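Local coordinates for protein exoribonuclease II, mitochondrial (Candida glabrata, PDB 6F3H) that degrades RNA from its 3' end as the nuclease component of the mitochondrial RNA degradosome mtEXO, probably by magnesium-dependent hydrolysis as in other RNB-family exoribonucleases, at residues V40-C45 with T72-M77; K274-L279 with S318-H323; V453-A458 with D729-S734. The protein carries 1 engineered substitution. All blocks are in the same frame, centred on the assembly; numbering follows the deposited sequence.

Contact 1 (V40-C45 with T72-M77)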
loop_
_atom_site.group_PDB
_atom_site.type_symbol
_atom_site.label_atom_id
_atom_site.label_comp_id
_atom_site.label_asym_id
_atom_site.label_seq_id
_atom_site.Cartn_x
_atom_site.Cartn_y
_atom_site.Cartn_z
ATOM N N VAL A 40 -18.562 14.136 -2.056
ATOM C CA VAL A 40 -17.935 13.029 -1.356
ATOM C C VAL A 40 -18.975 12.104 -0.763
ATOM O O VAL A 40 -20.108 12.487 -0.475
ATOM C CB VAL A 40 -17.013 13.514 -0.235
ATOM C CG1 VAL A 40 -15.893 14.244 -0.846
ATOM C CG2 VAL A 40 -17.803 14.407 0.663
ATOM N N LEU A 41 -18.542 10.875 -0.553
ATOM C CA LEU A 41 -19.180 9.944 0.350
ATOM C C LEU A 41 -18.293 9.799 1.574
ATOM O O LEU A 41 -17.082 9.613 1.450
ATOM C CB LEU A 41 -19.376 8.588 -0.306
ATOM C CG LEU A 41 -20.735 8.382 -0.927
ATOM C CD1 LEU A 41 -20.936 6.898 -1.003
ATOM C CD2 LEU A 41 -21.843 9.069 -0.124
ATOM N N LEU A 42 -18.887 9.919 2.743
ATOM C CA LEU A 42 -18.156 9.775 3.986
ATOM C C LEU A 42 -18.420 8.419 4.630
ATOM O O LEU A 42 -19.410 7.745 4.345
ATOM C CB LEU A 42 -18.515 10.899 4.944
ATOM C CG LEU A 42 -17.653 12.137 4.756
ATOM C CD1 LEU A 42 -17.352 12.401 3.325
ATOM C CD2 LEU A 42 -18.321 13.327 5.377
ATOM N N LYS A 43 -17.482 8.003 5.487
ATOM C CA LYS A 43 -17.680 6.797 6.288
ATOM C C LYS A 43 -18.804 6.986 7.294
ATOM O O LYS A 43 -19.449 6.012 7.697
ATOM C CB LYS A 43 -16.386 6.418 6.993
ATOM C CG LYS A 43 -15.400 5.701 6.108
ATOM C CD LYS A 43 -14.051 5.588 6.789
ATOM C CE LYS A 43 -12.950 5.172 5.803
ATOM N NZ LYS A 43 -11.557 5.183 6.377
ATOM N N GLN A 44 -19.021 8.223 7.732
ATOM C CA GLN A 44 -20.179 8.538 8.551
ATOM C C GLN A 44 -21.468 8.384 7.749
ATOM O O GLN A 44 -22.366 7.632 8.141
ATOM C CB GLN A 44 -20.046 9.958 9.110
ATOM C CG GLN A 44 -18.758 10.259 9.912
ATOM C CD GLN A 44 -17.450 10.207 9.111
ATOM O OE1 GLN A 44 -17.355 9.526 8.088
ATOM N NE2 GLN A 44 -16.433 10.923 9.590
ATOM N N CYS A 45 -21.558 9.049 6.596
ATOM C CA CYS A 45 -22.814 9.135 5.858
ATOM C C CYS A 45 -22.756 8.312 4.588
ATOM O O CYS A 45 -22.854 8.866 3.489
ATOM C CB CYS A 45 -23.140 10.578 5.484
ATOM S SG CYS A 45 -22.553 11.743 6.662
ATOM N N THR A 72 -27.103 20.809 6.794
ATOM C CA THR A 72 -26.368 20.459 7.995
ATOM C C THR A 72 -24.933 20.116 7.596
ATOM O O THR A 72 -24.708 19.388 6.625
ATOM C CB THR A 72 -27.061 19.279 8.702
ATOM O OG1 THR A 72 -26.210 18.719 9.712
ATOM C CG2 THR A 72 -27.441 18.190 7.713
ATOM N N LEU A 73 -23.964 20.656 8.341
ATOM C CA LEU A 73 -22.535 20.484 8.096
ATOM C C LEU A 73 -22.016 19.209 8.756
ATOM O O LEU A 73 -22.648 18.643 9.654
ATOM C CB LEU A 73 -21.735 21.687 8.613
ATOM C CG LEU A 73 -22.201 23.069 8.151
ATOM C CD1 LEU A 73 -21.232 24.156 8.620
ATOM C CD2 LEU A 73 -22.362 23.085 6.646
ATOM N N VAL A 74 -20.885 18.720 8.254
ATOM C CA VAL A 74 -20.156 17.631 8.889
ATOM C C VAL A 74 -18.668 17.939 8.810
ATOM O O VAL A 74 -18.168 18.365 7.761
ATOM C CB VAL A 74 -20.472 16.258 8.262
ATOM C CG1 VAL A 74 -19.504 15.209 8.752
ATOM C CG2 VAL A 74 -21.870 15.830 8.605
ATOM N N TYR A 75 -17.973 17.776 9.937
ATOM C CA TYR A 75 -16.531 17.960 10.029
ATOM C C TYR A 75 -15.902 16.589 10.078
ATOM O O TYR A 75 -16.267 15.772 10.929
ATOM C CB TYR A 75 -16.159 18.746 11.270
ATOM C CG TYR A 75 -16.849 20.065 11.307
ATOM C CD1 TYR A 75 -16.357 21.158 10.604
ATOM C CD2 TYR A 75 -18.015 20.216 12.024
ATOM C CE1 TYR A 75 -17.000 22.379 10.656
ATOM C CE2 TYR A 75 -18.672 21.416 12.074
ATOM C CZ TYR A 75 -18.163 22.502 11.389
ATOM O OH TYR A 75 -18.815 23.719 11.432
ATOM N N ALA A 76 -14.977 16.322 9.170
ATOM C CA ALA A 76 -14.467 14.971 9.093
ATOM C C ALA A 76 -13.027 14.982 8.640
ATOM O O ALA A 76 -12.574 15.903 7.960
ATOM C CB ALA A 76 -15.294 14.102 8.144
HETATM N N MSE A 77 -12.320 13.930 9.031
HETATM C CA MSE A 77 -10.970 13.700 8.576
HETATM C C MSE A 77 -10.982 13.449 7.104
HETATM O O MSE A 77 -11.812 12.710 6.597
HETATM C CB MSE A 77 -10.332 12.508 9.289
HETATM C CG MSE A 77 -9.801 12.849 10.662
HETATM SE SE MSE A 77 -8.975 14.621 10.690
HETATM C CE MSE A 77 -8.819 14.872 12.627
#
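Leu42 and Ala76 mark the nearest backbone approach, their CA atoms 8.2 Å apart, which is too wide for neighbouring strands and is bridged by side chains. Leu42 and Val74 reach toward each other tip to tip, with Leu42 CD2 lying 4.0 Å from Val74 CG1. The same leucine methyl also meets the alanine, Leu42 CD2 to Ala76 CB being 4.2 Å, so one branch tip serves two alternate residues on the same side of strand 73-76. With Val74 CG1 anti to the backbone N (chi1 169°), it is this branch of the valine that is put toward Leu42 CD2. From the loop after strand 39-42, Gln44 adds a polar neighbour: its side chain bends at chi2 (65°) and brings NE2 to 3.7 Å from Ala76 CB. That amide nitrogen is hydrogen-bonded to Ser80 OG; its approach to the Ala76 methyl is a van der Waals one. Strands 50-54 and 64-68 lie between strands 39-42 and 73-76 in the antiparallel sheet, so the contact spans the inside of its curl, consistent with a small SH3-like barrel. Strand 81-85 packs against Leu42 through Val81, while helix 212-226 covers Leu41 through Leu216, Tyr219 and Trp220.

Contact 2 (K274-L279 with S318-H323)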
loop_
_atom_site.group_PDB
_atom_site.type_symbol
_atom_site.label_atom_id
_atom_site.label_comp_id
_atom_site.label_asym_id
_atom_site.label_seq_id
_atom_site.Cartn_x
_atom_site.Cartn_y
_atom_site.Cartn_z
ATOM N N LYS A 274 -26.027 -24.848 19.986
ATOM C CA LYS A 274 -26.117 -25.319 21.357
ATOM C C LYS A 274 -25.239 -26.540 21.576
ATOM O O LYS A 274 -24.535 -26.633 22.584
ATOM C CB LYS A 274 -27.575 -25.643 21.691
ATOM C CG LYS A 274 -28.465 -24.437 21.842
ATOM C CD LYS A 274 -29.909 -24.853 21.785
ATOM C CE LYS A 274 -30.841 -23.666 21.721
ATOM N NZ LYS A 274 -32.178 -24.142 21.271
ATOM N N ALA A 275 -25.272 -27.483 20.636
ATOM C CA ALA A 275 -24.445 -28.670 20.748
ATOM C C ALA A 275 -22.973 -28.295 20.791
ATOM O O ALA A 275 -22.206 -28.836 21.596
ATOM C CB ALA A 275 -24.740 -29.598 19.574
ATOM N N PHE A 276 -22.572 -27.345 19.950
ATOM C CA PHE A 276 -21.186 -26.887 19.905
ATOM C C PHE A 276 -20.772 -26.233 21.212
ATOM O O PHE A 276 -19.725 -26.555 21.777
ATOM C CB PHE A 276 -21.015 -25.914 18.746
ATOM C CG PHE A 276 -19.648 -25.290 18.660
ATOM C CD1 PHE A 276 -18.624 -25.918 17.948
ATOM C CD2 PHE A 276 -19.387 -24.065 19.255
ATOM C CE1 PHE A 276 -17.361 -25.357 17.865
ATOM C CE2 PHE A 276 -18.131 -23.496 19.158
ATOM C CZ PHE A 276 -17.118 -24.151 18.464
ATOM N N ALA A 277 -21.537 -25.249 21.665
ATOM C CA ALA A 277 -21.153 -24.566 22.888
ATOM C C ALA A 277 -21.021 -25.542 24.045
ATOM O O ALA A 277 -20.189 -25.348 24.935
ATOM C CB ALA A 277 -22.181 -23.488 23.222
ATOM N N LYS A 278 -21.767 -26.637 24.022
ATOM C CA LYS A 278 -21.624 -27.584 25.110
ATOM C C LYS A 278 -20.248 -28.207 25.064
ATOM O O LYS A 278 -19.526 -28.213 26.066
ATOM C CB LYS A 278 -22.700 -28.650 25.041
ATOM C CG LYS A 278 -22.962 -29.205 26.410
ATOM C CD LYS A 278 -23.529 -30.593 26.353
ATOM C CE LYS A 278 -24.458 -30.814 27.530
ATOM N NZ LYS A 278 -25.758 -30.041 27.409
ATOM N N LEU A 279 -19.849 -28.681 23.879
ATOM C CA LEU A 279 -18.533 -29.283 23.688
ATOM C C LEU A 279 -17.420 -28.364 24.155
ATOM O O LEU A 279 -16.437 -28.806 24.763
ATOM C CB LEU A 279 -18.337 -29.609 22.212
ATOM C CG LEU A 279 -19.430 -30.474 21.602
ATOM C CD1 LEU A 279 -19.242 -30.627 20.128
ATOM C CD2 LEU A 279 -19.344 -31.814 22.232
ATOM N N SER A 318 -22.314 -13.892 17.725
ATOM C CA SER A 318 -22.737 -13.385 19.028
ATOM C C SER A 318 -23.469 -14.458 19.817
ATOM O O SER A 318 -23.195 -14.669 21.005
ATOM C CB SER A 318 -23.644 -12.167 18.843
ATOM O OG SER A 318 -22.922 -11.062 18.330
ATOM N N LYS A 319 -24.365 -15.188 19.146
ATOM C CA LYS A 319 -25.133 -16.249 19.788
ATOM C C LYS A 319 -24.223 -17.340 20.318
ATOM O O LYS A 319 -24.422 -17.857 21.421
ATOM C CB LYS A 319 -26.132 -16.823 18.785
ATOM C CG LYS A 319 -27.428 -16.017 18.642
ATOM C CD LYS A 319 -28.205 -16.325 17.380
ATOM C CE LYS A 319 -29.689 -16.066 17.583
ATOM N NZ LYS A 319 -29.979 -15.240 18.790
ATOM N N ILE A 320 -23.213 -17.697 19.545
ATOM C CA ILE A 320 -22.272 -18.722 19.972
ATOM C C ILE A 320 -21.501 -18.281 21.207
ATOM O O ILE A 320 -21.379 -19.027 22.178
ATOM C CB ILE A 320 -21.309 -19.042 18.829
ATOM C CG1 ILE A 320 -22.080 -19.614 17.656
ATOM C CG2 ILE A 320 -20.251 -19.976 19.325
ATOM C CD1 ILE A 320 -21.202 -20.073 16.583
ATOM N N PHE A 321 -20.943 -17.080 21.185
ATOM C CA PHE A 321 -20.248 -16.617 22.370
ATOM C C PHE A 321 -21.197 -16.552 23.539
ATOM O O PHE A 321 -20.830 -16.885 24.665
ATOM C CB PHE A 321 -19.647 -15.242 22.135
ATOM C CG PHE A 321 -18.427 -15.254 21.269
ATOM C CD1 PHE A 321 -17.597 -16.338 21.241
ATOM C CD2 PHE A 321 -18.087 -14.150 20.526
ATOM C CE1 PHE A 321 -16.479 -16.337 20.470
ATOM C CE2 PHE A 321 -16.960 -14.151 19.752
ATOM C CZ PHE A 321 -16.163 -15.252 19.728
ATOM N N ARG A 322 -22.440 -16.153 23.280
ATOM C CA ARG A 322 -23.413 -16.056 24.357
ATOM C C ARG A 322 -23.644 -17.414 24.990
ATOM O O ARG A 322 -23.965 -17.502 26.171
ATOM C CB ARG A 322 -24.721 -15.456 23.825
ATOM C CG ARG A 322 -25.635 -14.966 24.920
ATOM C CD ARG A 322 -27.071 -14.532 24.564
ATOM N NE ARG A 322 -27.649 -14.942 23.288
ATOM C CZ ARG A 322 -28.296 -16.084 23.107
ATOM N NH1 ARG A 322 -28.392 -16.941 24.115
ATOM N NH2 ARG A 322 -28.834 -16.373 21.924
ATOM N N HIS A 323 -23.447 -18.480 24.245
ATOM C CA HIS A 323 -23.637 -19.811 24.779
ATOM C C HIS A 323 -22.388 -20.421 25.387
ATOM O O HIS A 323 -22.422 -21.601 25.738
ATOM C CB HIS A 323 -24.176 -20.731 23.703
ATOM C CG HIS A 323 -25.626 -20.529 23.426
ATOM N ND1 HIS A 323 -26.088 -19.533 22.596
ATOM C CD2 HIS A 323 -26.721 -21.154 23.909
ATOM C CE1 HIS A 323 -27.404 -19.577 22.547
ATOM N NE2 HIS A 323 -27.813 -20.549 23.339
#
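Ala277 and His323 bring the two helical segments closest, with their CA atoms 5.7 Å apart. The methyl of Ala277 lies against the backbone and the root of the histidine side chain together: Ala277 CB is 3.2 Å from His323 O and 3.4 Å from His323 CB. Ala277 is thus the side chain that helix 251-281 presents where it comes nearest to the end of helix 311-322. Deeper in, Phe276 and Ile320 cross at about a right angle. Ile320 CG2, anti to its own nitrogen, meets Phe276 CE2 obliquely at 4.1 Å. Both residues are buried, and Ile288 of helix 285-291 packs on the phenylalanine while Ile273 touches the isoleucine.

The other flank is looser and faces solvent. Exposed Lys274 lays its CG 4.2 Å from His323 NE2, an oblique approach to the imidazole, and its ammonium group turns instead to Asp269 O. The imidazole itself is tied back to the preceding helix, with His323 ND1 donating to Lys319 O at 2.6 Å in a nearly straight bond (173° at the hydrogen). The acceptor lies in the ring plane, whereas the donor stands above the carbonyl plane. This bond fixes the rotation of the ring at the point where the helix stops.

Chemically, ND1 acts as the donor, consistent with a proton on that nitrogen. The ammonium of Lys274, with NZ 6.0 Å from His323 NE2, may disfavour a second one, consistent with a neutral imidazole at the end of a mostly apolar joint between two helices.

Contact 3 (V453-A458 with D729-S734)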
loop_
_atom_site.group_PDB
_atom_site.type_symbol
_atom_site.label_atom_id
_atom_site.label_comp_id
_atom_site.label_asym_id
_atom_site.label_seq_id
_atom_site.Cartn_x
_atom_site.Cartn_y
_atom_site.Cartn_z
ATOM N N VAL A 453 1.671 -13.081 -14.226
ATOM C CA VAL A 453 1.512 -13.335 -12.805
ATOM C C VAL A 453 2.284 -12.309 -11.999
ATOM O O VAL A 453 1.783 -11.756 -11.013
ATOM C CB VAL A 453 1.987 -14.754 -12.479
ATOM C CG1 VAL A 453 1.928 -14.981 -10.985
ATOM C CG2 VAL A 453 1.169 -15.736 -13.236
ATOM N N SER A 454 3.516 -12.039 -12.409
ATOM C CA SER A 454 4.359 -11.145 -11.642
ATOM C C SER A 454 3.708 -9.786 -11.546
ATOM O O SER A 454 3.511 -9.252 -10.453
ATOM C CB SER A 454 5.713 -11.036 -12.325
ATOM O OG SER A 454 6.257 -12.328 -12.495
ATOM N N LEU A 455 3.246 -9.277 -12.674
ATOM C CA LEU A 455 2.592 -7.979 -12.679
ATOM C C LEU A 455 1.297 -8.007 -11.892
ATOM O O LEU A 455 0.860 -6.975 -11.372
ATOM C CB LEU A 455 2.337 -7.566 -14.118
ATOM C CG LEU A 455 3.636 -7.461 -14.924
ATOM C CD1 LEU A 455 3.326 -7.334 -16.398
ATOM C CD2 LEU A 455 4.489 -6.278 -14.446
ATOM N N LYS A 456 0.660 -9.165 -11.807
ATOM C CA LYS A 456 -0.519 -9.265 -10.967
ATOM C C LYS A 456 -0.145 -9.081 -9.505
ATOM O O LYS A 456 -0.709 -8.225 -8.822
ATOM C CB LYS A 456 -1.209 -10.605 -11.204
ATOM C CG LYS A 456 -2.533 -10.793 -10.478
ATOM C CD LYS A 456 -3.053 -12.203 -10.715
ATOM C CE LYS A 456 -3.235 -12.973 -9.397
ATOM N NZ LYS A 456 -2.045 -13.037 -8.474
ATOM N N ARG A 457 0.849 -9.830 -9.018
ATOM C CA ARG A 457 1.392 -9.552 -7.695
ATOM C C ARG A 457 2.177 -8.264 -7.764
ATOM O O ARG A 457 3.399 -8.298 -7.698
ATOM C CB ARG A 457 2.379 -10.607 -7.235
ATOM C CG ARG A 457 2.208 -11.970 -7.758
ATOM C CD ARG A 457 3.065 -12.808 -6.867
ATOM N NE ARG A 457 2.836 -14.242 -6.981
ATOM C CZ ARG A 457 3.504 -15.146 -6.266
ATOM N NH1 ARG A 457 4.441 -14.753 -5.411
ATOM N NH2 ARG A 457 3.237 -16.439 -6.382
ATOM N N ALA A 458 1.521 -7.129 -7.871
ATOM C CA ALA A 458 2.219 -5.926 -8.306
ATOM C C ALA A 458 3.451 -5.550 -7.482
ATOM O O ALA A 458 4.145 -4.618 -7.874
ATOM C CB ALA A 458 1.226 -4.766 -8.304
ATOM N N ASP A 729 -2.400 3.091 -18.052
ATOM C CA ASP A 729 -3.369 3.509 -17.036
ATOM C C ASP A 729 -4.002 2.296 -16.357
ATOM O O ASP A 729 -4.225 2.293 -15.141
ATOM C CB ASP A 729 -4.446 4.392 -17.669
ATOM N N GLN A 730 -4.256 1.239 -17.126
ATOM C CA GLN A 730 -4.825 0.023 -16.560
ATOM C C GLN A 730 -3.894 -0.595 -15.518
ATOM O O GLN A 730 -4.339 -1.047 -14.456
ATOM C CB GLN A 730 -5.105 -0.961 -17.692
ATOM C CG GLN A 730 -5.054 -2.414 -17.263
ATOM C CD GLN A 730 -4.973 -3.385 -18.438
ATOM O OE1 GLN A 730 -5.111 -2.990 -19.601
ATOM N NE2 GLN A 730 -4.751 -4.668 -18.132
ATOM N N TYR A 731 -2.591 -0.616 -15.796
ATOM C CA TYR A 731 -1.672 -1.241 -14.856
ATOM C C TYR A 731 -1.448 -0.372 -13.634
ATOM O O TYR A 731 -1.422 -0.873 -12.508
ATOM C CB TYR A 731 -0.351 -1.518 -15.533
ATOM C CG TYR A 731 -0.336 -2.790 -16.312
ATOM C CD1 TYR A 731 -0.074 -3.994 -15.682
ATOM C CD2 TYR A 731 -0.576 -2.802 -17.676
ATOM C CE1 TYR A 731 -0.050 -5.187 -16.388
ATOM C CE2 TYR A 731 -0.553 -3.987 -18.396
ATOM C CZ TYR A 731 -0.289 -5.176 -17.748
ATOM O OH TYR A 731 -0.271 -6.352 -18.465
ATOM N N VAL A 732 -1.325 0.936 -13.826
ATOM C CA VAL A 732 -1.129 1.816 -12.683
ATOM C C VAL A 732 -2.277 1.661 -11.711
ATOM O O VAL A 732 -2.093 1.698 -10.490
ATOM C CB VAL A 732 -0.988 3.268 -13.148
ATOM C CG1 VAL A 732 -0.886 4.183 -11.959
ATOM C CG2 VAL A 732 0.234 3.405 -14.013
ATOM N N TRP A 733 -3.482 1.487 -12.232
ATOM C CA TRP A 733 -4.580 1.203 -11.331
ATOM C C TRP A 733 -4.363 -0.119 -10.632
ATOM O O TRP A 733 -4.525 -0.209 -9.415
ATOM C CB TRP A 733 -5.892 1.204 -12.083
ATOM C CG TRP A 733 -6.317 2.566 -12.358
ATOM C CD1 TRP A 733 -6.114 3.275 -13.497
ATOM C CD2 TRP A 733 -6.989 3.441 -11.450
ATOM N NE1 TRP A 733 -6.646 4.534 -13.372
ATOM C CE2 TRP A 733 -7.191 4.663 -12.120
ATOM C CE3 TRP A 733 -7.459 3.304 -10.142
ATOM C CZ2 TRP A 733 -7.839 5.748 -11.524
ATOM C CZ3 TRP A 733 -8.101 4.382 -9.552
ATOM C CH2 TRP A 733 -8.284 5.586 -10.243
ATOM N N SER A 734 -3.942 -1.142 -11.373
ATOM C CA SER A 734 -3.712 -2.435 -10.747
ATOM C C SER A 734 -2.660 -2.320 -9.658
ATOM O O SER A 734 -2.808 -2.883 -8.567
ATOM C CB SER A 734 -3.257 -3.451 -11.796
ATOM O OG SER A 734 -3.986 -3.305 -13.003
#
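Leu455 overlaps the CE1 corner of the Tyr731 ring obliquely: Tyr731 CE1, the nearest ring atom, is 4.0 Å from Leu455 CD1 and 4.1 Å from Leu455 CB. From there the contact runs along the CE1 side of the ring toward the hydroxyl, and the two side chains cross at a slant. In both residues CG sits beside the backbone N (chi1 -60° for Leu455 and -83° for Tyr731), which directs each group into the space between helices 449-456 and 725-761. The leucine also packs on Leu706 and Ile707 of helix 703-716, so the residue fills a junction of three helices.

A second, wider meeting lies one turn further along the long helix. Ala458 CB comes within 4.5 Å of Ser734 O, and the CA atoms of these two residues are 7.3 Å apart. The alanine reaches this place because the chain leaves the helix at Arg457, the centre of an inverse gamma turn whose weak bond runs from Ala458 N to Lys456 O. Phe735 and Arg738 of helix 725-761 also touch the methyl, while the backbone of Ala458 bonds to that of Gly703.

Ser734 keeps its polar end within its own helix. Its OG donates to Gln730 O at 2.7 Å, tilted 30° from the carbonyl plane, and Ser734 N reaches the same oxygen at 3.1 Å from the opposite face.

With the serine hydroxyl donating back into its helix and the tyrosine meeting the leucine chiefly through CE1, the Leu455-Tyr731 part implies an apolar fit between helices 449-456 and 725-761, whereas at Ala458 and Ser734 a methyl merely lies beside a backbone carbonyl.

The three contacts follow one another along the chain and share no helix or strand; their centres lie about 32 to 44 Å apart. Contact 1 crosses the inside of a curled sheet and is partly buried, grading into an exposed glutamine. Contact 2 lies furthest from the chain centre, about 38 Å, yet is largely buried between two helices, with charge at its solvent flank. Contact 3, about 13 Å from the centre, joins a short helix of the RNB region to a long later one. All three rest mainly on carbon contacts, but their polar groups differ: a side chain bonded to a nearby loop, an imidazole at a helix end, and a serine hydroxyl turned into its own helix.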